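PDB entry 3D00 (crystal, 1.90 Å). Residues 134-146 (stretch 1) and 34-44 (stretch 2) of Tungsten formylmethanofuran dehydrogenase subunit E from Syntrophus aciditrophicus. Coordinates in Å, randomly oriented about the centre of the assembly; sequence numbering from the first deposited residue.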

ATOM      1  N   GLU A 134     -10.995  13.805  21.219  1.00 42.32           N
ATOM      2  CA  GLU A 134     -12.269  13.236  20.879  1.00 42.06           C
ATOM      3  C   GLU A 134     -12.174  11.858  20.239  1.00 42.13           C
ATOM      4  O   GLU A 134     -12.949  10.958  20.587  1.00 42.28           O
ATOM      5  CB  GLU A 134     -13.016  14.138  19.910  1.00 43.41           C
ATOM      6  CG  GLU A 134     -13.682  15.314  20.560  1.00 44.24           C
ATOM      7  CD  GLU A 134     -14.720  15.946  19.682  1.00 45.37           C
ATOM      8  OE1 GLU A 134     -15.120  15.348  18.651  1.00 46.96           O
ATOM      9  OE2 GLU A 134     -15.143  17.051  20.038  1.00 47.00           O
ATOM     10  N   ILE A 135     -11.268  11.698  19.280  1.00 40.73           N
ATOM     11  CA  ILE A 135     -11.072  10.396  18.649  1.00 39.45           C
ATOM     12  C   ILE A 135     -10.836   9.342  19.722  1.00 39.21           C
ATOM     13  O   ILE A 135     -11.432   8.286  19.708  1.00 39.28           O
ATOM     14  CB  ILE A 135      -9.886  10.406  17.661  1.00 38.57           C
ATOM     15  CG1 ILE A 135     -10.204  11.269  16.436  1.00 38.13           C
ATOM     16  CG2 ILE A 135      -9.526   8.989  17.194  1.00 36.49           C
ATOM     17  CD1 ILE A 135      -8.952  11.585  15.621  1.00 38.05           C
ATOM     18  N   ARG A 136      -9.981   9.651  20.680  1.00 40.62           N
ATOM     19  CA  ARG A 136      -9.660   8.688  21.701  1.00 40.34           C
ATOM     20  C   ARG A 136     -10.857   8.445  22.578  1.00 41.22           C
ATOM     21  O   ARG A 136     -11.124   7.303  22.868  1.00 43.36           O
ATOM     22  CB  ARG A 136      -8.481   9.131  22.539  1.00 40.67           C
ATOM     23  CG  ARG A 136      -8.109   8.086  23.549  1.00 40.94           C
ATOM     24  CD  ARG A 136      -6.954   8.513  24.385  1.00 41.37           C
ATOM     25  NE  ARG A 136      -6.659   7.500  25.386  1.00 41.81           N
ATOM     26  CZ  ARG A 136      -5.436   7.241  25.836  1.00 43.18           C
ATOM     27  NH1 ARG A 136      -4.381   7.898  25.344  1.00 44.50           N
ATOM     28  NH2 ARG A 136      -5.253   6.307  26.764  1.00 42.75           N
ATOM     29  N   GLU A 137     -11.580   9.490  22.995  1.00 41.62           N
ATOM     30  CA  GLU A 137     -12.799   9.326  23.831  1.00 41.32           C
ATOM     31  C   GLU A 137     -13.917   8.548  23.130  1.00 41.65           C
ATOM     32  O   GLU A 137     -14.566   7.694  23.738  1.00 41.65           O
ATOM     33  CB  GLU A 137     -13.350  10.689  24.284  1.00 41.87           C
ATOM     34  N   ALA A 138     -14.153   8.854  21.862  1.00 40.49           N
ATOM     35  CA  ALA A 138     -15.179   8.189  21.094  1.00 40.56           C
ATOM     36  C   ALA A 138     -14.873   6.682  20.927  1.00 41.09           C
ATOM     37  O   ALA A 138     -15.774   5.844  21.080  1.00 40.59           O
ATOM     38  CB  ALA A 138     -15.348   8.885  19.726  1.00 40.83           C
ATOM     39  N   GLY A 139     -13.608   6.346  20.631  1.00 40.86           N
ATOM     40  CA  GLY A 139     -13.186   4.970  20.396  1.00 39.55           C
ATOM     41  C   GLY A 139     -14.053   4.341  19.331  1.00 39.80           C
ATOM     42  O   GLY A 139     -14.332   4.956  18.295  1.00 39.32           O
ATOM     43  N   PRO A 140     -14.531   3.129  19.580  1.00 40.63           N
ATOM     44  CA  PRO A 140     -15.387   2.516  18.556  1.00 42.24           C
ATOM     45  C   PRO A 140     -16.856   2.993  18.544  1.00 42.06           C
ATOM     46  O   PRO A 140     -17.616   2.511  17.735  1.00 41.51           O
ATOM     47  CB  PRO A 140     -15.344   1.037  18.939  1.00 42.80           C
ATOM     48  CG  PRO A 140     -15.300   1.089  20.441  1.00 42.74           C
ATOM     49  CD  PRO A 140     -14.359   2.247  20.743  1.00 42.04           C
ATOM     50  N   ASP A 141     -17.260   3.908  19.425  1.00 41.22           N
ATOM     51  CA  ASP A 141     -18.673   4.369  19.489  1.00 40.23           C
ATOM     52  C   ASP A 141     -19.188   5.047  18.200  1.00 38.81           C
ATOM     53  O   ASP A 141     -20.396   5.084  17.937  1.00 39.36           O
ATOM     54  CB  ASP A 141     -18.891   5.310  20.690  1.00 41.61           C
ATOM     55  CG  ASP A 141     -18.481   4.688  22.047  1.00 42.60           C
ATOM     56  OD1 ASP A 141     -18.274   3.463  22.131  1.00 45.19           O
ATOM     57  OD2 ASP A 141     -18.370   5.436  23.043  1.00 44.21           O
ATOM     58  N   ILE A 142     -18.284   5.559  17.386  1.00 36.80           N
ATOM     59  CA  ILE A 142     -18.668   6.175  16.122  1.00 36.08           C
ATOM     60  C   ILE A 142     -18.643   5.210  14.932  1.00 36.73           C
ATOM     61  O   ILE A 142     -18.845   5.613  13.786  1.00 37.16           O
ATOM     62  CB  ILE A 142     -17.780   7.378  15.843  1.00 36.10           C
ATOM     63  CG1 ILE A 142     -16.296   6.989  15.886  1.00 36.61           C
ATOM     64  CG2 ILE A 142     -18.089   8.463  16.884  1.00 35.71           C
ATOM     65  CD1 ILE A 142     -15.369   7.975  15.170  1.00 35.90           C
ATOM     66  N   LEU A 143     -18.456   3.929  15.221  1.00 37.38           N
ATOM     67  CA  LEU A 143     -18.337   2.901  14.184  1.00 38.21           C
ATOM     68  C   LEU A 143     -19.593   2.024  14.028  1.00 37.00           C
ATOM     69  O   LEU A 143     -20.335   1.840  14.979  1.00 36.55           O
ATOM     70  CB  LEU A 143     -17.104   2.048  14.505  1.00 37.88           C
ATOM     71  CG  LEU A 143     -15.805   2.838  14.636  1.00 38.11           C
ATOM     72  CD1 LEU A 143     -14.670   1.876  14.936  1.00 38.96           C
ATOM     73  CD2 LEU A 143     -15.529   3.632  13.402  1.00 40.09           C
ATOM     74  N   GLU A 144     -19.853   1.547  12.815  1.00 37.02           N
ATOM     75  CA  GLU A 144     -20.872   0.526  12.572  1.00 38.31           C
ATOM     76  C   GLU A 144     -20.248  -0.646  11.823  1.00 37.04           C
ATOM     77  O   GLU A 144     -19.305  -0.489  11.082  1.00 33.32           O
ATOM     78  CB  GLU A 144     -22.073   1.070  11.779  1.00 40.64           C
ATOM     79  CG  GLU A 144     -23.366   0.196  11.833  1.00 44.75           C
ATOM     80  CD  GLU A 144     -23.714  -0.365  13.252  1.00 47.21           C
ATOM     81  OE1 GLU A 144     -23.186  -1.449  13.661  1.00 50.14           O
ATOM     82  OE2 GLU A 144     -24.514   0.274  13.980  1.00 49.19           O
ATOM     83  N   LEU A 145     -20.836  -1.812  11.996  1.00 37.05           N
ATOM     84  CA  LEU A 145     -20.303  -3.075  11.496  1.00 39.31           C
ATOM     85  C   LEU A 145     -21.390  -3.726  10.662  1.00 39.72           C
ATOM     86  O   LEU A 145     -22.572  -3.632  11.000  1.00 38.14           O
ATOM     87  CB  LEU A 145     -20.062  -3.975  12.691  1.00 42.01           C
ATOM     88  CG  LEU A 145     -18.777  -4.574  13.197  1.00 43.63           C
ATOM     89  CD1 LEU A 145     -19.214  -5.388  14.444  1.00 43.95           C
ATOM     90  CD2 LEU A 145     -18.150  -5.448  12.177  1.00 43.87           C
ATOM     91  N   ARG A 146     -21.022  -4.425   9.607  1.00 39.92           N
ATOM     92  CA  ARG A 146     -22.008  -5.176   8.856  1.00 40.53           C
ATOM     93  C   ARG A 146     -21.357  -6.418   8.303  1.00 38.94           C
ATOM     94  O   ARG A 146     -20.257  -6.330   7.805  1.00 37.84           O
ATOM     95  CB  ARG A 146     -22.524  -4.321   7.705  1.00 43.81           C
ATOM     96  CG  ARG A 146     -23.164  -5.106   6.616  1.00 47.03           C
ATOM     97  CD  ARG A 146     -24.129  -4.272   5.832  1.00 51.16           C
ATOM     98  NE  ARG A 146     -23.432  -3.236   5.068  1.00 53.77           N
ATOM     99  CZ  ARG A 146     -23.642  -1.912   5.178  1.00 54.29           C
ATOM    100  NH1 ARG A 146     -24.534  -1.390   6.028  1.00 53.90           N
ATOM    101  NH2 ARG A 146     -22.935  -1.101   4.397  1.00 54.57           N
TER
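Stretch 2, residues 34-44: GFMVDLAVKNL

Two segments a hundred or more residues apart in sequence can pack against one another with no hydrogen bond between them, and residues 34-44 against residues 134-146 are a compact example. The apolar centre is built from L143 on the strand of stretch 1 and F35, M36 and L39 on the helix of stretch 2. L143 points its CA-to-CB bond toward the helix. L143 CD2 lies 3.5 Å from CG of the selenomethionine M36, while L143 CD1 lies against both residues, 3.7 Å from M36 CG and 3.9 Å from F35 CB. One turn further along the helix, L39 CD2 comes within 4.0 Å of L143 CB. The spacing of F35 and L39 follows from helical periodicity: they are four residues apart, joined by the backbone hydrogen bond from L39 N to F35 O (3.0 Å), and both direct their CA-to-CB bonds toward stretch 1.

Most of stretch 2 belongs to a helix that begins earlier in the chain and runs in roughly the same direction as strand 143-146, the two axes crossing at -33° with a closest approach of 9.7 Å. About 500 Å² of surface, both sides summed, is buried between the stretches.

From this centre the F35 ring reaches to the place where the helix of stretch 1 gives way to a turn. G139, with a positive phi of 54°, leaves helical geometry here, and its CA sits over one face of the ring, 3.6 Å from the F35 centroid and only 9° off the ring normal, a CH-pi contact. Such a phi by itself favours glycine, and a CB in the ideal position would come 2.4 Å from P140 CD, too close to be accommodated. Around the same ring, P140 CD approaches F35 CD1 at 4.1 Å and I135 CG2 approaches F35 CE2 at 4.2 Å. The backbone is also closely apposed here, with P140 CA and F35 CA 5.6 Å apart.

At the other end, strand alternation brings L145 back to the helix while E144, between the two leucines, points away. L145 CG lies 4.0 Å from L39 CD2, so L39 touches both leucines. Beyond it the contact reaches its polar edge at N43, whose ND2 is 3.3 Å from L145 CD1. N43 ND2 also donates a hydrogen bond within its own stretch, to L39 O at 2.7 Å and nearly linear, so at least one of its hydrogens is satisfied beside the leucine.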

ATOM      1  N   GLY A  34      -7.418   2.508  13.378  1.00 37.07           N
ATOM      2  CA  GLY A  34      -7.086   1.536  14.428  1.00 36.74           C
ATOM      3  C   GLY A  34      -8.274   0.937  15.164  1.00 36.88           C
ATOM      4  O   GLY A  34      -8.293  -0.271  15.514  1.00 36.41           O
ATOM      5  N   PHE A  35      -9.231   1.797  15.485  1.00 35.56           N
ATOM      6  CA  PHE A  35     -10.433   1.348  16.150  1.00 35.59           C
ATOM      7  C   PHE A  35     -11.209   0.498  15.218  1.00 32.98           C
ATOM      8  O   PHE A  35     -11.836  -0.437  15.631  1.00 33.05           O
ATOM      9  CB  PHE A  35     -11.257   2.521  16.646  1.00 35.68           C
ATOM     10  CG  PHE A  35     -10.663   3.184  17.835  1.00 35.90           C
ATOM     11  CD1 PHE A  35     -10.589   2.512  19.045  1.00 36.99           C
ATOM     12  CD2 PHE A  35     -10.227   4.497  17.771  1.00 36.72           C
ATOM     13  CE1 PHE A  35     -10.056   3.118  20.146  1.00 36.54           C
ATOM     14  CE2 PHE A  35      -9.702   5.112  18.868  1.00 36.28           C
ATOM     15  CZ  PHE A  35      -9.599   4.431  20.045  1.00 36.56           C
HETATM   16  N   MSE A  36     -11.206   0.845  13.950  1.00 32.95           N
HETATM   17  CA  MSE A  36     -11.951   0.073  12.975  1.00 33.08           C
HETATM   18  C   MSE A  36     -11.402  -1.324  12.740  1.00 33.74           C
HETATM   19  O   MSE A  36     -12.141  -2.305  12.728  1.00 35.82           O
HETATM   20  CB  MSE A  36     -12.039   0.829  11.649  1.00 32.87           C
HETATM   21  CG  MSE A  36     -12.867   2.076  11.750  1.00 35.16           C
HETATM   22 SE   MSE A  36     -12.552   3.265  10.219  0.75 34.03          SE
HETATM   23  CE  MSE A  36     -13.563   2.441   8.926  1.00 38.41           C
ATOM     24  N   VAL A  37     -10.105  -1.421  12.583  1.00 34.75           N
ATOM     25  CA  VAL A  37      -9.450  -2.699  12.370  1.00 36.89           C
ATOM     26  C   VAL A  37      -9.554  -3.564  13.619  1.00 35.62           C
ATOM     27  O   VAL A  37      -9.801  -4.768  13.513  1.00 34.41           O
ATOM     28  CB  VAL A  37      -7.963  -2.513  11.963  1.00 37.46           C
ATOM     29  CG1 VAL A  37      -7.176  -3.858  12.003  1.00 38.21           C
ATOM     30  CG2 VAL A  37      -7.888  -1.855  10.613  1.00 37.03           C
ATOM     31  N   ASP A  38      -9.403  -2.949  14.794  1.00 35.53           N
ATOM     32  CA  ASP A  38      -9.638  -3.646  16.046  1.00 35.46           C
ATOM     33  C   ASP A  38     -11.052  -4.241  16.169  1.00 35.28           C
ATOM     34  O   ASP A  38     -11.198  -5.394  16.538  1.00 35.64           O
ATOM     35  CB  ASP A  38      -9.349  -2.705  17.227  1.00 36.06           C
ATOM     36  CG  ASP A  38      -9.642  -3.329  18.561  1.00 36.28           C
ATOM     37  OD1 ASP A  38      -8.768  -4.026  19.125  1.00 37.99           O
ATOM     38  OD2 ASP A  38     -10.739  -3.084  19.061  1.00 37.11           O
ATOM     39  N   LEU A  39     -12.094  -3.458  15.874  1.00 36.54           N
ATOM     40  CA  LEU A  39     -13.480  -3.975  15.926  1.00 35.09           C
ATOM     41  C   LEU A  39     -13.691  -5.102  14.878  1.00 36.47           C
ATOM     42  O   LEU A  39     -14.343  -6.116  15.152  1.00 34.58           O
ATOM     43  CB  LEU A  39     -14.469  -2.821  15.697  1.00 35.66           C
ATOM     44  CG  LEU A  39     -15.985  -3.114  15.668  1.00 35.40           C
ATOM     45  CD1 LEU A  39     -16.346  -3.722  16.977  1.00 34.47           C
ATOM     46  CD2 LEU A  39     -16.866  -1.861  15.373  1.00 34.82           C
ATOM     47  N   ALA A  40     -13.141  -4.892  13.679  1.00 35.51           N
ATOM     48  CA  ALA A  40     -13.231  -5.848  12.575  1.00 36.16           C
ATOM     49  C   ALA A  40     -12.604  -7.192  13.000  1.00 36.84           C
ATOM     50  O   ALA A  40     -13.265  -8.235  12.944  1.00 38.85           O
ATOM     51  CB  ALA A  40     -12.546  -5.285  11.339  1.00 34.42           C
ATOM     52  N   VAL A  41     -11.360  -7.167  13.484  1.00 37.28           N
ATOM     53  CA  VAL A  41     -10.661  -8.408  13.909  1.00 37.37           C
ATOM     54  C   VAL A  41     -11.437  -9.101  15.024  1.00 38.38           C
ATOM     55  O   VAL A  41     -11.556 -10.307  15.011  1.00 39.38           O
ATOM     56  CB  VAL A  41      -9.179  -8.160  14.380  1.00 36.17           C
ATOM     57  CG1 VAL A  41      -8.633  -9.364  15.134  1.00 36.42           C
ATOM     58  CG2 VAL A  41      -8.289  -7.776  13.237  1.00 33.89           C
ATOM     59  N   LYS A  42     -11.991  -8.330  15.955  1.00 39.16           N
ATOM     60  CA  LYS A  42     -12.773  -8.870  17.074  1.00 40.59           C
ATOM     61  C   LYS A  42     -14.065  -9.548  16.652  1.00 38.81           C
ATOM     62  O   LYS A  42     -14.650 -10.221  17.452  1.00 37.88           O
ATOM     63  CB  LYS A  42     -13.114  -7.766  18.089  1.00 41.64           C
ATOM     64  CG  LYS A  42     -12.014  -7.479  19.143  1.00 43.99           C
ATOM     65  CD  LYS A  42     -12.564  -6.658  20.349  1.00 45.16           C
ATOM     66  CE  LYS A  42     -12.761  -5.154  20.015  1.00 46.73           C
ATOM     67  NZ  LYS A  42     -14.073  -4.587  20.511  1.00 47.06           N
ATOM     68  N   ASN A  43     -14.494  -9.348  15.409  1.00 38.68           N
ATOM     69  CA  ASN A  43     -15.729  -9.896  14.842  1.00 37.77           C
ATOM     70  C   ASN A  43     -15.492 -10.921  13.714  1.00 39.34           C
ATOM     71  O   ASN A  43     -16.393 -11.274  12.949  1.00 40.63           O
ATOM     72  CB  ASN A  43     -16.601  -8.733  14.346  1.00 36.57           C
ATOM     73  CG  ASN A  43     -17.346  -8.053  15.482  1.00 36.10           C
ATOM     74  OD1 ASN A  43     -18.432  -8.512  15.880  1.00 36.14           O
ATOM     75  ND2 ASN A  43     -16.766  -7.001  16.038  1.00 35.12           N
ATOM     76  N   LEU A  44     -14.274 -11.429  13.624  1.00 40.49           N
ATOM     77  CA  LEU A  44     -13.997 -12.552  12.745  1.00 40.98           C
ATOM     78  C   LEU A  44     -13.925 -13.778  13.634  1.00 42.21           C
ATOM     79  O   LEU A  44     -13.578 -13.665  14.815  1.00 42.83           O
ATOM     80  CB  LEU A  44     -12.683 -12.356  11.989  1.00 39.88           C
ATOM     81  CG  LEU A  44     -12.600 -11.250  10.933  1.00 38.68           C
ATOM     82  CD1 LEU A  44     -11.252 -11.275  10.302  1.00 37.51           C
ATOM     83  CD2 LEU A  44     -13.675 -11.413   9.894  1.00 38.60           C
TER